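Pyoverdine synthetase F (Pseudomonas aeruginosa PAO1, PDB 6CUL) is an alpha/beta protein with a Rossmann-like mixed sheet flanked by helices, and holds N-(4-{[(2-amino-4-oxo-1,4-dihydroquinazolin-6-yl)methyl]amino}benzene-1-carbonyl)-D-glutamic acid in a pocket. Local coordinates at residues Thr109-Pro114 and Pro118-Gly123; Phe78-Arg81 and Gln85-Tyr88; Ala122-Phe127 and Ile151-Val156; Ala17-Gln22 and Glu250-Asn255. All coordinates share one frame; numbering follows the deposited sequence.

Interaction 1: residues Thr109-Pro114 and Pro118-Gly123; sequences TYRRYP and PEHVAG
Tyr110 O lies 3.0 Å from His120 CD2 on the helix, and also accepts a weak hydrogen bond from Tyr113 N (3.3 Å) within its own turn. The same ring carbon, His120 CD2, is 3.3 Å from Tyr113 O, so CD2 packs against two backbone carbonyls. The imidazole also meets the Tyr110 ring in an edge-to-face (T-shaped) pair: the phenol presents its edge to the face of the histidine, with ring centroids 4.7 Å apart and planes at 70°. Tyr110 CE1 comes to 3.3 Å from His120 NE2. His120 CG stands anti to the backbone N (chi1 -174°), which swings the imidazole out to this ring. The arrangement folds a short 3-10 turn, 109-111, and the loop after it back onto the first turns of helix 118-136. Glycine lets the chains close in at Tyr110 and Gly123, whose CA atoms are 4.6 Å apart; Tyr110 CB rests 3.4 Å from Gly123 C. Farther along the loop, Glu119 CB sits almost centrally over one face of the Tyr113 ring, 3.5 Å from its centroid, in a CH-pi contact. Thr117 OG1 hydrogen-bonds both Pro114 O and His120 N, tying loop end to helix start. Thr109, Tyr110, Arg112, Tyr113 and Pro114 line the ligand pocket, while the guanidinium of Arg111 pairs with Asp69 and hydrogen-bonds a bound citric acid molecule.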
loop_
_atom_site.group_PDB
_atom_site.type_symbol
_atom_site.label_atom_id
_atom_site.label_comp_id
_atom_site.label_asym_id
_atom_site.label_seq_id
_atom_site.Cartn_x
_atom_site.Cartn_y
_atom_site.Cartn_z
ATOM N N THR A 109 0.416 9.809 -15.872
ATOM C CA THR A 109 -0.166 10.031 -17.184
ATOM C C THR A 109 0.583 9.349 -18.323
ATOM O O THR A 109 -0.004 8.839 -19.195
ATOM C CB THR A 109 -0.186 11.477 -17.450
ATOM O OG1 THR A 109 1.085 12.025 -17.135
ATOM C CG2 THR A 109 -1.184 12.037 -16.621
ATOM N N TYR A 110 1.866 9.162 -18.140
ATOM C CA TYR A 110 2.724 8.499 -19.036
ATOM C C TYR A 110 2.186 7.153 -19.357
ATOM O O TYR A 110 2.519 6.664 -20.363
ATOM C CB TYR A 110 4.125 8.362 -18.422
ATOM C CG TYR A 110 4.308 7.300 -17.351
ATOM C CD1 TYR A 110 4.496 5.996 -17.700
ATOM C CD2 TYR A 110 4.333 7.617 -16.019
ATOM C CE1 TYR A 110 4.676 5.039 -16.781
ATOM C CE2 TYR A 110 4.517 6.661 -15.063
ATOM C CZ TYR A 110 4.687 5.360 -15.460
ATOM O OH TYR A 110 4.832 4.356 -14.579
ATOM N N ARG A 111 1.369 6.581 -18.524
ATOM C CA ARG A 111 0.742 5.326 -18.803
ATOM C C ARG A 111 -0.219 5.357 -20.022
ATOM O O ARG A 111 -0.478 4.351 -20.539
ATOM C CB ARG A 111 0.090 4.760 -17.559
ATOM C CG ARG A 111 1.012 4.196 -16.520
ATOM C CD ARG A 111 0.271 3.691 -15.340
ATOM N NE ARG A 111 -0.574 4.681 -14.735
ATOM C CZ ARG A 111 -1.858 4.587 -14.517
ATOM N NH1 ARG A 111 -2.504 3.551 -14.828
ATOM N NH2 ARG A 111 -2.464 5.558 -13.946
ATOM N N ARG A 112 -0.659 6.519 -20.460
ATOM C CA ARG A 112 -1.500 6.671 -21.626
ATOM C C ARG A 112 -0.771 6.161 -22.841
ATOM O O ARG A 112 -1.337 5.558 -23.635
ATOM C CB ARG A 112 -1.865 8.133 -21.829
ATOM C CG ARG A 112 -2.678 8.786 -20.740
ATOM C CD ARG A 112 -2.766 10.287 -20.846
ATOM N NE ARG A 112 -3.126 10.959 -19.625
ATOM C CZ ARG A 112 -3.654 12.161 -19.547
ATOM N NH1 ARG A 112 -3.926 12.832 -20.593
ATOM N NH2 ARG A 112 -3.920 12.666 -18.411
ATOM N N TYR A 113 0.491 6.446 -22.961
ATOM C CA TYR A 113 1.294 5.931 -24.023
ATOM C C TYR A 113 1.597 4.461 -23.776
ATOM O O TYR A 113 1.629 4.054 -22.687
ATOM C CB TYR A 113 2.624 6.655 -24.048
ATOM C CG TYR A 113 2.570 8.068 -24.497
ATOM C CD1 TYR A 113 2.487 8.372 -25.811
ATOM C CD2 TYR A 113 2.635 9.107 -23.598
ATOM C CE1 TYR A 113 2.441 9.675 -26.234
ATOM C CE2 TYR A 113 2.595 10.411 -24.017
ATOM C CZ TYR A 113 2.494 10.696 -25.347
ATOM O OH TYR A 113 2.454 11.969 -25.792
ATOM N N PRO A 114 1.868 3.663 -24.807
ATOM C CA PRO A 114 2.236 2.257 -24.671
ATOM C C PRO A 114 3.490 2.017 -23.899
ATOM O O PRO A 114 4.288 2.888 -23.783
ATOM C CB PRO A 114 2.420 1.801 -26.065
ATOM C CG PRO A 114 1.624 2.705 -26.853
ATOM C CD PRO A 114 1.085 3.806 -26.012
ATOM N N PRO A 118 9.251 5.466 -26.216
ATOM C CA PRO A 118 10.040 6.547 -25.722
ATOM C C PRO A 118 9.206 7.504 -24.950
ATOM O O PRO A 118 9.686 7.919 -23.943
ATOM C CB PRO A 118 10.565 7.179 -26.966
ATOM C CG PRO A 118 10.354 6.249 -28.014
ATOM C CD PRO A 118 9.177 5.501 -27.653
ATOM N N GLU A 119 8.022 7.852 -25.403
ATOM C CA GLU A 119 7.167 8.729 -24.637
ATOM C C GLU A 119 6.727 8.143 -23.274
ATOM O O GLU A 119 6.623 8.869 -22.335
ATOM C CB GLU A 119 5.995 9.225 -25.434
ATOM C CG GLU A 119 6.422 10.140 -26.494
ATOM C CD GLU A 119 6.717 9.442 -27.770
ATOM O OE1 GLU A 119 6.509 8.274 -27.847
ATOM O OE2 GLU A 119 7.151 10.099 -28.698
ATOM N N HIS A 120 6.457 6.868 -23.214
ATOM C CA HIS A 120 6.113 6.249 -21.986
ATOM C C HIS A 120 7.237 6.382 -20.985
ATOM O O HIS A 120 7.015 6.745 -19.873
ATOM C CB HIS A 120 5.765 4.778 -22.234
ATOM C CG HIS A 120 5.237 4.046 -21.041
ATOM N ND1 HIS A 120 6.006 3.217 -20.276
ATOM C CD2 HIS A 120 4.022 4.044 -20.482
ATOM C CE1 HIS A 120 5.274 2.707 -19.324
ATOM N NE2 HIS A 120 4.069 3.204 -19.421
ATOM N N VAL A 121 8.428 6.081 -21.400
ATOM C CA VAL A 121 9.531 6.218 -20.545
ATOM C C VAL A 121 9.864 7.650 -20.200
ATOM O O VAL A 121 10.066 7.917 -19.070
ATOM C CB VAL A 121 10.696 5.476 -21.092
ATOM C CG1 VAL A 121 11.817 5.473 -20.122
ATOM C CG2 VAL A 121 10.265 4.103 -21.372
ATOM N N ALA A 122 9.867 8.574 -21.155
ATOM C CA ALA A 122 10.149 9.942 -20.825
ATOM C C ALA A 122 9.151 10.465 -19.805
ATOM O O ALA A 122 9.522 11.215 -18.971
ATOM C CB ALA A 122 10.133 10.801 -22.015
ATOM N N GLY A 123 7.898 10.108 -19.915
ATOM C CA GLY A 123 6.901 10.450 -18.933
ATOM C C GLY A 123 7.102 9.825 -17.573
ATOM O O GLY A 123 6.930 10.469 -16.610
#

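Interaction 2: residues Phe78-Arg81 and Gln85-Tyr88; sequences FAYR and QWFY
Tyr80 lies across Trp86 where the long irregular loop between helix 67-72 and strand 103-105 doubles back on itself, without regular strands on either limb. Tyr80 CB sits over the indole, 3.9 Å from the centroid of the six-membered ring and 15° off its normal, a CH-pi contact. Tyr80 CG is anti to the backbone N (chi1 -179°), and the phenol leads off past the five-membered ring toward the tryptophan's own CB, with Tyr80 CD1 3.3 Å from Trp86 CB. The two ring planes are inclined at 57°, neither stacked nor edge-to-face. Backbone atoms extend the cover: Tyr80 N lies over the same face, 3.5 Å from Trp86 CH2, and Phe78 O stands at the indole edge, 3.9 Å from that same atom. On the opposite face is Phe87 CD1, 3.7 Å above the plane; Phe87 is in turn stacked on Tyr76. Trp86 NE1 hydrogen-bonds Asn100 OD1, which fixes how the indole is turned. At the neck of the loop Arg81 NH2 gives a weak hydrogen bond to Asp75 O and approaches Gln85 N edge-on at 3.6 Å. Gln85 NE2 bends back through a weak bond to Trp86 O, 3.4 Å.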
loop_
_atom_site.group_PDB
_atom_site.type_symbol
_atom_site.label_atom_id
_atom_site.label_comp_id
_atom_site.label_asym_id
_atom_site.label_seq_id
_atom_site.Cartn_x
_atom_site.Cartn_y
_atom_site.Cartn_z
ATOM N N PHE A 78 -13.084 9.311 -8.674
ATOM C CA PHE A 78 -11.873 10.029 -8.434
ATOM C C PHE A 78 -11.887 10.968 -7.242
ATOM O O PHE A 78 -10.900 11.078 -6.614
ATOM C CB PHE A 78 -11.461 10.749 -9.682
ATOM C CG PHE A 78 -10.568 9.961 -10.536
ATOM C CD1 PHE A 78 -9.264 9.947 -10.297
ATOM C CD2 PHE A 78 -11.062 9.208 -11.554
ATOM C CE1 PHE A 78 -8.436 9.215 -11.076
ATOM C CE2 PHE A 78 -10.230 8.455 -12.332
ATOM C CZ PHE A 78 -8.919 8.484 -12.098
ATOM N N ALA A 79 -13.021 11.599 -6.926
ATOM C CA ALA A 79 -13.171 12.457 -5.744
ATOM C C ALA A 79 -14.431 12.059 -4.988
ATOM O O ALA A 79 -15.240 11.390 -5.533
ATOM C CB ALA A 79 -13.189 13.896 -6.113
ATOM N N TYR A 80 -14.606 12.445 -3.739
ATOM C CA TYR A 80 -15.777 11.960 -3.015
ATOM C C TYR A 80 -17.117 12.473 -3.524
ATOM O O TYR A 80 -17.297 13.657 -3.645
ATOM C CB TYR A 80 -15.676 12.295 -1.552
ATOM C CG TYR A 80 -16.833 11.820 -0.739
ATOM C CD1 TYR A 80 -17.192 10.489 -0.699
ATOM C CD2 TYR A 80 -17.579 12.699 0.023
ATOM C CE1 TYR A 80 -18.234 10.046 0.103
ATOM C CE2 TYR A 80 -18.637 12.264 0.795
ATOM C CZ TYR A 80 -18.957 10.948 0.832
ATOM O OH TYR A 80 -19.968 10.549 1.601
ATOM N N ARG A 81 -18.033 11.561 -3.754
ATOM C CA ARG A 81 -19.368 11.875 -4.162
ATOM C C ARG A 81 -20.176 11.988 -2.885
ATOM O O ARG A 81 -19.899 11.302 -1.934
ATOM C CB ARG A 81 -19.918 10.745 -5.013
ATOM C CG ARG A 81 -19.188 10.483 -6.301
ATOM C CD ARG A 81 -19.680 9.217 -6.921
ATOM N NE ARG A 81 -19.540 8.170 -5.948
ATOM C CZ ARG A 81 -19.581 6.881 -6.185
ATOM N NH1 ARG A 81 -19.783 6.405 -7.384
ATOM N NH2 ARG A 81 -19.394 6.075 -5.186
ATOM N N GLN A 85 -19.975 5.908 -1.624
ATOM C CA GLN A 85 -18.810 5.180 -1.137
ATOM C C GLN A 85 -17.537 5.989 -1.219
ATOM O O GLN A 85 -17.391 6.740 -2.107
ATOM C CB GLN A 85 -18.699 3.850 -1.919
ATOM C CG GLN A 85 -17.541 2.917 -1.658
ATOM C CD GLN A 85 -17.683 2.024 -0.437
ATOM O OE1 GLN A 85 -18.263 0.973 -0.480
ATOM N NE2 GLN A 85 -17.088 2.429 0.628
ATOM N N TRP A 86 -16.650 5.856 -0.250
ATOM C CA TRP A 86 -15.349 6.507 -0.249
ATOM C C TRP A 86 -14.350 5.588 0.420
ATOM O O TRP A 86 -14.720 4.758 1.150
ATOM C CB TRP A 86 -15.411 7.893 0.398
ATOM C CG TRP A 86 -14.237 8.792 0.160
ATOM C CD1 TRP A 86 -13.537 9.382 1.077
ATOM C CD2 TRP A 86 -13.613 9.114 -1.087
ATOM N NE1 TRP A 86 -12.536 10.080 0.541
ATOM C CE2 TRP A 86 -12.546 9.927 -0.801
ATOM C CE3 TRP A 86 -13.869 8.812 -2.414
ATOM C CZ2 TRP A 86 -11.756 10.465 -1.764
ATOM C CZ3 TRP A 86 -13.078 9.332 -3.347
ATOM C CH2 TRP A 86 -12.046 10.151 -3.028
ATOM N N PHE A 87 -13.080 5.807 0.179
ATOM C CA PHE A 87 -11.986 4.981 0.733
ATOM C C PHE A 87 -11.801 4.891 2.271
ATOM O O PHE A 87 -11.100 4.077 2.739
ATOM C CB PHE A 87 -10.669 5.396 0.093
ATOM C CG PHE A 87 -10.661 5.286 -1.363
ATOM C CD1 PHE A 87 -11.182 6.258 -2.131
ATOM C CD2 PHE A 87 -10.158 4.212 -1.955
ATOM C CE1 PHE A 87 -11.210 6.165 -3.476
ATOM C CE2 PHE A 87 -10.173 4.096 -3.292
ATOM C CZ PHE A 87 -10.708 5.075 -4.059
ATOM N N TYR A 88 -12.388 5.835 2.924
ATOM C CA TYR A 88 -12.441 6.073 4.319
ATOM C C TYR A 88 -13.631 7.026 4.519
ATOM O O TYR A 88 -14.166 7.536 3.584
ATOM C CB TYR A 88 -11.114 6.664 4.849
ATOM C CG TYR A 88 -10.615 7.864 4.117
ATOM C CD1 TYR A 88 -11.253 9.039 4.204
ATOM C CD2 TYR A 88 -9.535 7.802 3.320
ATOM C CE1 TYR A 88 -10.819 10.121 3.533
ATOM C CE2 TYR A 88 -9.097 8.868 2.647
ATOM C CZ TYR A 88 -9.757 10.033 2.761
ATOM O OH TYR A 88 -9.338 11.130 2.101
#

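Interaction 3: residues Ala122-Phe127 and Ile151-Val156; sequences AGKSDF and ILDELV
Helix 118-136 belongs to the crossover between the parallel strands 103-105 and 142-145, and from its second turn Lys124 and Ser125 reach across to loop 151-156, which follows the second of these strands. Lys124 runs out nearly straight from CB to CE and then bends at chi4 (-74°), which turns the ammonium toward the loop backbone. There Lys124 NZ donates a hydrogen bond of 3.1 Å to Ile151 O, almost head-on to the carbonyl, with a C=O...N angle of 169°. The same nitrogen makes a long salt bridge to Asp153 OD1 at 3.8 Å, and the two side chains cross at a slant. One residue on, Ser125 OG donates to Glu154 OE1 at 3.1 Å; Glu154 OE1 receives it through its syn lone pair, on the side of OE2. The Glu154 chain, extended beyond CG, carries both carboxylate oxygens up to the serine, OE2 3.7 Å from Ser125 CB. Polar side chains near the surface tie this strand-helix-strand unit to the loop that follows it. Glu128, one turn further along the helix from Lys124, accepts hydrogen bonds from Glu154 N and Leu155 N. Its carboxylate also lies close to that of Asp153, a like-charge neighbourhood that the Lys124 ammonium, weakly paired with Glu128, probably eases. Leu152 packs on Glu128 and Leu131 of the same helix.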
loop_
_atom_site.group_PDB
_atom_site.type_symbol
_atom_site.label_atom_id
_atom_site.label_comp_id
_atom_site.label_asym_id
_atom_site.label_seq_id
_atom_site.Cartn_x
_atom_site.Cartn_y
_atom_site.Cartn_z
ATOM N N ALA A 122 9.867 8.574 -21.155
ATOM C CA ALA A 122 10.149 9.942 -20.825
ATOM C C ALA A 122 9.151 10.465 -19.805
ATOM O O ALA A 122 9.522 11.215 -18.971
ATOM C CB ALA A 122 10.133 10.801 -22.015
ATOM N N GLY A 123 7.898 10.108 -19.915
ATOM C CA GLY A 123 6.901 10.450 -18.933
ATOM C C GLY A 123 7.102 9.825 -17.573
ATOM O O GLY A 123 6.930 10.469 -16.610
ATOM N N LYS A 124 7.463 8.559 -17.526
ATOM C CA LYS A 124 7.690 7.928 -16.264
ATOM C C LYS A 124 8.766 8.659 -15.502
ATOM O O LYS A 124 8.579 8.933 -14.362
ATOM C CB LYS A 124 8.112 6.493 -16.459
ATOM C CG LYS A 124 8.104 5.634 -15.221
ATOM C CD LYS A 124 8.315 4.172 -15.569
ATOM C CE LYS A 124 8.277 3.212 -14.430
ATOM N NZ LYS A 124 9.490 3.380 -13.710
ATOM N N SER A 125 9.853 9.011 -16.149
ATOM C CA SER A 125 10.862 9.750 -15.474
ATOM C C SER A 125 10.323 11.062 -14.993
ATOM O O SER A 125 10.589 11.403 -13.894
ATOM C CB SER A 125 12.081 9.995 -16.365
ATOM O OG SER A 125 12.961 10.955 -15.833
ATOM N N ASP A 126 9.583 11.797 -15.778
ATOM C CA ASP A 126 9.061 13.062 -15.301
ATOM C C ASP A 126 8.095 12.936 -14.108
ATOM O O ASP A 126 8.015 13.815 -13.323
ATOM C CB ASP A 126 8.470 13.854 -16.464
ATOM C CG ASP A 126 8.183 15.261 -16.132
ATOM O OD1 ASP A 126 9.062 16.061 -16.149
ATOM O OD2 ASP A 126 7.065 15.593 -15.904
ATOM N N PHE A 127 7.304 11.879 -14.070
ATOM C CA PHE A 127 6.426 11.572 -12.966
ATOM C C PHE A 127 7.232 11.299 -11.715
ATOM O O PHE A 127 6.936 11.818 -10.678
ATOM C CB PHE A 127 5.601 10.379 -13.290
ATOM C CG PHE A 127 5.117 9.645 -12.101
ATOM C CD1 PHE A 127 4.103 10.132 -11.344
ATOM C CD2 PHE A 127 5.655 8.438 -11.763
ATOM C CE1 PHE A 127 3.631 9.447 -10.286
ATOM C CE2 PHE A 127 5.177 7.739 -10.699
ATOM C CZ PHE A 127 4.161 8.253 -9.961
ATOM N N ILE A 151 6.418 1.579 -10.334
ATOM C CA ILE A 151 7.601 1.031 -9.739
ATOM C C ILE A 151 8.606 2.087 -9.729
ATOM O O ILE A 151 8.993 2.499 -10.753
ATOM C CB ILE A 151 8.219 -0.011 -10.625
ATOM C CG1 ILE A 151 7.202 -1.045 -11.040
ATOM C CG2 ILE A 151 9.412 -0.584 -9.928
ATOM C CD1 ILE A 151 6.215 -1.452 -9.977
ATOM N N LEU A 152 9.088 2.460 -8.579
ATOM C CA LEU A 152 10.025 3.530 -8.563
ATOM C C LEU A 152 11.447 3.076 -8.768
ATOM O O LEU A 152 11.951 2.419 -7.983
ATOM C CB LEU A 152 9.884 4.273 -7.249
ATOM C CG LEU A 152 8.615 5.103 -7.107
ATOM C CD1 LEU A 152 7.522 4.304 -6.470
ATOM C CD2 LEU A 152 8.872 6.353 -6.344
ATOM N N ASP A 153 12.046 3.329 -9.902
ATOM C CA ASP A 153 13.439 3.001 -10.110
ATOM C C ASP A 153 14.348 4.216 -10.050
ATOM O O ASP A 153 15.492 4.034 -9.736
ATOM C CB ASP A 153 13.704 2.240 -11.426
ATOM C CG ASP A 153 13.486 3.074 -12.638
ATOM O OD1 ASP A 153 12.951 4.127 -12.428
ATOM O OD2 ASP A 153 13.785 2.725 -13.764
ATOM N N GLU A 154 13.855 5.364 -10.440
ATOM C CA GLU A 154 14.617 6.575 -10.421
ATOM C C GLU A 154 14.568 7.371 -9.156
ATOM O O GLU A 154 15.537 7.959 -8.802
ATOM C CB GLU A 154 14.255 7.463 -11.586
ATOM C CG GLU A 154 14.809 6.965 -12.887
ATOM C CD GLU A 154 14.420 7.842 -14.025
ATOM O OE1 GLU A 154 14.116 9.007 -13.719
ATOM O OE2 GLU A 154 14.429 7.395 -15.162
ATOM N N LEU A 155 13.431 7.387 -8.488
ATOM C CA LEU A 155 13.334 8.078 -7.214
ATOM C C LEU A 155 14.225 7.468 -6.158
ATOM O O LEU A 155 14.613 8.140 -5.272
ATOM C CB LEU A 155 11.906 8.211 -6.693
ATOM C CG LEU A 155 11.632 9.395 -5.754
ATOM C CD1 LEU A 155 11.619 10.696 -6.495
ATOM C CD2 LEU A 155 10.336 9.268 -4.992
ATOM N N VAL A 156 14.547 6.219 -6.289
ATOM C CA VAL A 156 15.393 5.601 -5.316
ATOM C C VAL A 156 16.862 5.504 -5.719
ATOM O O VAL A 156 17.447 4.488 -5.437
ATOM C CB VAL A 156 14.842 4.221 -5.003
ATOM C CG1 VAL A 156 13.402 4.363 -4.673
ATOM C CG2 VAL A 156 14.985 3.248 -6.135
#

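Interaction 4: residues Ala17-Gln22 and Glu250-Asn255; sequences ADKAGQ and ELRWNN
Arg252 leaves helix 248-271 with its CB directed at the loop 17-22 and ends over Asp18. CG lies beside the backbone N (chi1 -75°), and after an extended step the chain bends at chi3 (-33°), which lays the guanidinium flat against its partner. CD meets the carboxylate first: Arg252 CD is 3.8 Å from Asp18 OD2. NE follows, 3.7 Å from Asp18 CG. The charges form a long salt bridge, Asp18 OD1 to Arg252 NE 3.9 Å, in which the oxygen lies well out of the guanidinium plane and no N-H points at it. Carboxylate and guanidinium are instead stacked, their planes only 4° apart. CZ passes over the aspartate backbone, with Arg252 CZ 3.4 Å from Asp18 CA on one face of the group. At the tip, Arg252 NH2 comes close to Asp18 O, and Lys19 CB approaches the same nitrogen at the edge, 3.7 Å away. The Lys19 chain turns off, leaving Lys19 NZ 5.5 Å from Arg252 NH2, probably a mild repulsion; the lysine side chain ends up about 5 Å from the bound ligand. Met33 and Thr188 also touch the arginine. The positive group sits at the carboxyl end of helix 12-17, where it would probably be favoured by the helix dipole. That helix ends in a Schellman motif with Lys19 at positive phi, and Lys19 also opens a type II beta turn that runs to Gln22.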
loop_
_atom_site.group_PDB
_atom_site.type_symbol
_atom_site.label_atom_id
_atom_site.label_comp_id
_atom_site.label_asym_id
_atom_site.label_seq_id
_atom_site.Cartn_x
_atom_site.Cartn_y
_atom_site.Cartn_z
ATOM N N ALA A 17 -9.686 -2.123 -5.423
ATOM C CA ALA A 17 -9.582 -3.557 -5.632
ATOM C C ALA A 17 -9.592 -4.294 -4.314
ATOM O O ALA A 17 -10.347 -5.169 -4.132
ATOM C CB ALA A 17 -8.342 -3.858 -6.389
ATOM N N ASP A 18 -8.830 -3.823 -3.381
ATOM C CA ASP A 18 -8.832 -4.379 -2.087
ATOM C C ASP A 18 -10.076 -4.107 -1.222
ATOM O O ASP A 18 -10.060 -4.532 -0.140
ATOM C CB ASP A 18 -7.635 -3.894 -1.368
ATOM C CG ASP A 18 -6.475 -4.717 -1.631
ATOM O OD1 ASP A 18 -6.427 -5.336 -2.664
ATOM O OD2 ASP A 18 -5.580 -4.754 -0.843
ATOM N N LYS A 19 -11.028 -3.413 -1.778
ATOM C CA LYS A 19 -12.196 -3.057 -1.122
ATOM C C LYS A 19 -12.001 -2.096 -0.016
ATOM O O LYS A 19 -12.855 -2.033 0.780
ATOM C CB LYS A 19 -12.855 -4.315 -0.541
ATOM C CG LYS A 19 -13.929 -4.946 -1.358
ATOM C CD LYS A 19 -13.435 -5.266 -2.713
ATOM C CE LYS A 19 -14.455 -5.820 -3.662
ATOM N NZ LYS A 19 -15.160 -7.032 -3.327
ATOM N N ALA A 20 -10.973 -1.291 -0.045
ATOM C CA ALA A 20 -10.693 -0.365 1.005
ATOM C C ALA A 20 -11.931 0.550 1.285
ATOM O O ALA A 20 -12.658 0.884 0.412
ATOM C CB ALA A 20 -9.462 0.435 0.657
ATOM N N GLY A 21 -12.216 0.811 2.548
ATOM C CA GLY A 21 -13.392 1.553 2.979
ATOM C C GLY A 21 -14.790 0.893 2.887
ATOM O O GLY A 21 -15.746 1.512 3.235
ATOM N N GLN A 22 -14.819 -0.362 2.495
ATOM C CA GLN A 22 -15.988 -1.138 2.297
ATOM C C GLN A 22 -16.125 -2.240 3.321
ATOM O O GLN A 22 -15.209 -2.620 3.954
ATOM C CB GLN A 22 -15.885 -1.768 0.907
ATOM C CG GLN A 22 -15.791 -0.823 -0.269
ATOM C CD GLN A 22 -16.306 -1.407 -1.584
ATOM O OE1 GLN A 22 -17.368 -1.970 -1.647
ATOM N NE2 GLN A 22 -15.556 -1.268 -2.590
ATOM N N GLU A 250 -10.945 -12.669 3.623
ATOM C CA GLU A 250 -10.539 -12.954 4.985
ATOM C C GLU A 250 -9.031 -12.845 5.223
ATOM O O GLU A 250 -8.620 -12.366 6.194
ATOM C CB GLU A 250 -11.018 -14.308 5.427
ATOM C CG GLU A 250 -12.488 -14.422 5.666
ATOM C CD GLU A 250 -13.070 -15.692 5.150
ATOM O OE1 GLU A 250 -12.365 -16.423 4.554
ATOM O OE2 GLU A 250 -14.227 -15.922 5.326
ATOM N N LEU A 251 -8.228 -13.355 4.334
ATOM C CA LEU A 251 -6.795 -13.243 4.478
ATOM C C LEU A 251 -6.276 -11.799 4.434
ATOM O O LEU A 251 -5.504 -11.449 5.240
ATOM C CB LEU A 251 -6.071 -14.107 3.462
ATOM C CG LEU A 251 -4.564 -14.219 3.590
ATOM C CD1 LEU A 251 -4.133 -14.302 5.021
ATOM C CD2 LEU A 251 -4.075 -15.426 2.873
ATOM N N ARG A 252 -6.780 -10.991 3.530
ATOM C CA ARG A 252 -6.383 -9.615 3.438
ATOM C C ARG A 252 -6.696 -8.865 4.686
ATOM O O ARG A 252 -5.880 -8.204 5.153
ATOM C CB ARG A 252 -7.104 -8.895 2.293
ATOM C CG ARG A 252 -6.626 -9.215 0.900
ATOM C CD ARG A 252 -7.020 -8.208 -0.193
ATOM N NE ARG A 252 -8.261 -7.551 -0.063
ATOM C CZ ARG A 252 -9.213 -7.610 -0.944
ATOM N NH1 ARG A 252 -9.082 -8.270 -2.030
ATOM N NH2 ARG A 252 -10.294 -6.958 -0.719
ATOM N N TRP A 253 -7.905 -9.001 5.177
ATOM C CA TRP A 253 -8.305 -8.356 6.385
ATOM C C TRP A 253 -7.431 -8.864 7.534
ATOM O O TRP A 253 -6.822 -8.112 8.127
ATOM C CB TRP A 253 -9.803 -8.641 6.633
ATOM C CG TRP A 253 -10.487 -7.782 7.632
ATOM C CD1 TRP A 253 -11.187 -6.672 7.403
ATOM C CD2 TRP A 253 -10.516 -7.980 9.024
ATOM N NE1 TRP A 253 -11.636 -6.167 8.531
ATOM C CE2 TRP A 253 -11.243 -6.956 9.559
ATOM C CE3 TRP A 253 -9.988 -8.940 9.876
ATOM C CZ2 TRP A 253 -11.448 -6.848 10.916
ATOM C CZ3 TRP A 253 -10.175 -8.826 11.170
ATOM C CH2 TRP A 253 -10.903 -7.793 11.701
ATOM N N ASN A 254 -7.288 -10.124 7.735
ATOM C CA ASN A 254 -6.478 -10.539 8.816
ATOM C C ASN A 254 -5.003 -10.095 8.767
ATOM O O ASN A 254 -4.458 -9.733 9.752
ATOM C CB ASN A 254 -6.552 -12.012 8.908
ATOM C CG ASN A 254 -7.857 -12.474 9.429
ATOM O OD1 ASN A 254 -8.644 -11.725 9.870
ATOM N ND2 ASN A 254 -8.068 -13.724 9.365
ATOM N N ASN A 255 -4.360 -10.176 7.636
ATOM C CA ASN A 255 -3.024 -9.684 7.533
ATOM C C ASN A 255 -3.000 -8.163 7.737
ATOM O O ASN A 255 -2.111 -7.677 8.320
ATOM C CB ASN A 255 -2.347 -10.114 6.265
ATOM C CG ASN A 255 -0.866 -10.136 6.399
ATOM O OD1 ASN A 255 -0.342 -10.615 7.363
ATOM N ND2 ASN A 255 -0.196 -9.584 5.450
#

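How the interactions relate
Interactions 1 and 3 share Ala122 and Gly123 of helix 118-136, their centres 11 Å apart. They meet where Tyr110 CD2 lies 3.4 Å from Lys124 CA and Tyr110 CE2 lies 3.9 Å from Phe127 CD2. Interactions 2 and 4 form a second pair, 17 Å between centres, joined by a probable, weak hydrogen bond from Gln85 NE2 to Gly21 O (3.1 Å). Interaction 1 contributes five residues to the ligand pocket. Lys19 of interaction 4 comes to about 5 Å from the ligand, and Gln85 of interaction 2 to about 8 Å. Interactions 3 and 4 are 29 Å apart between centres, on opposite sides of the chain's centre.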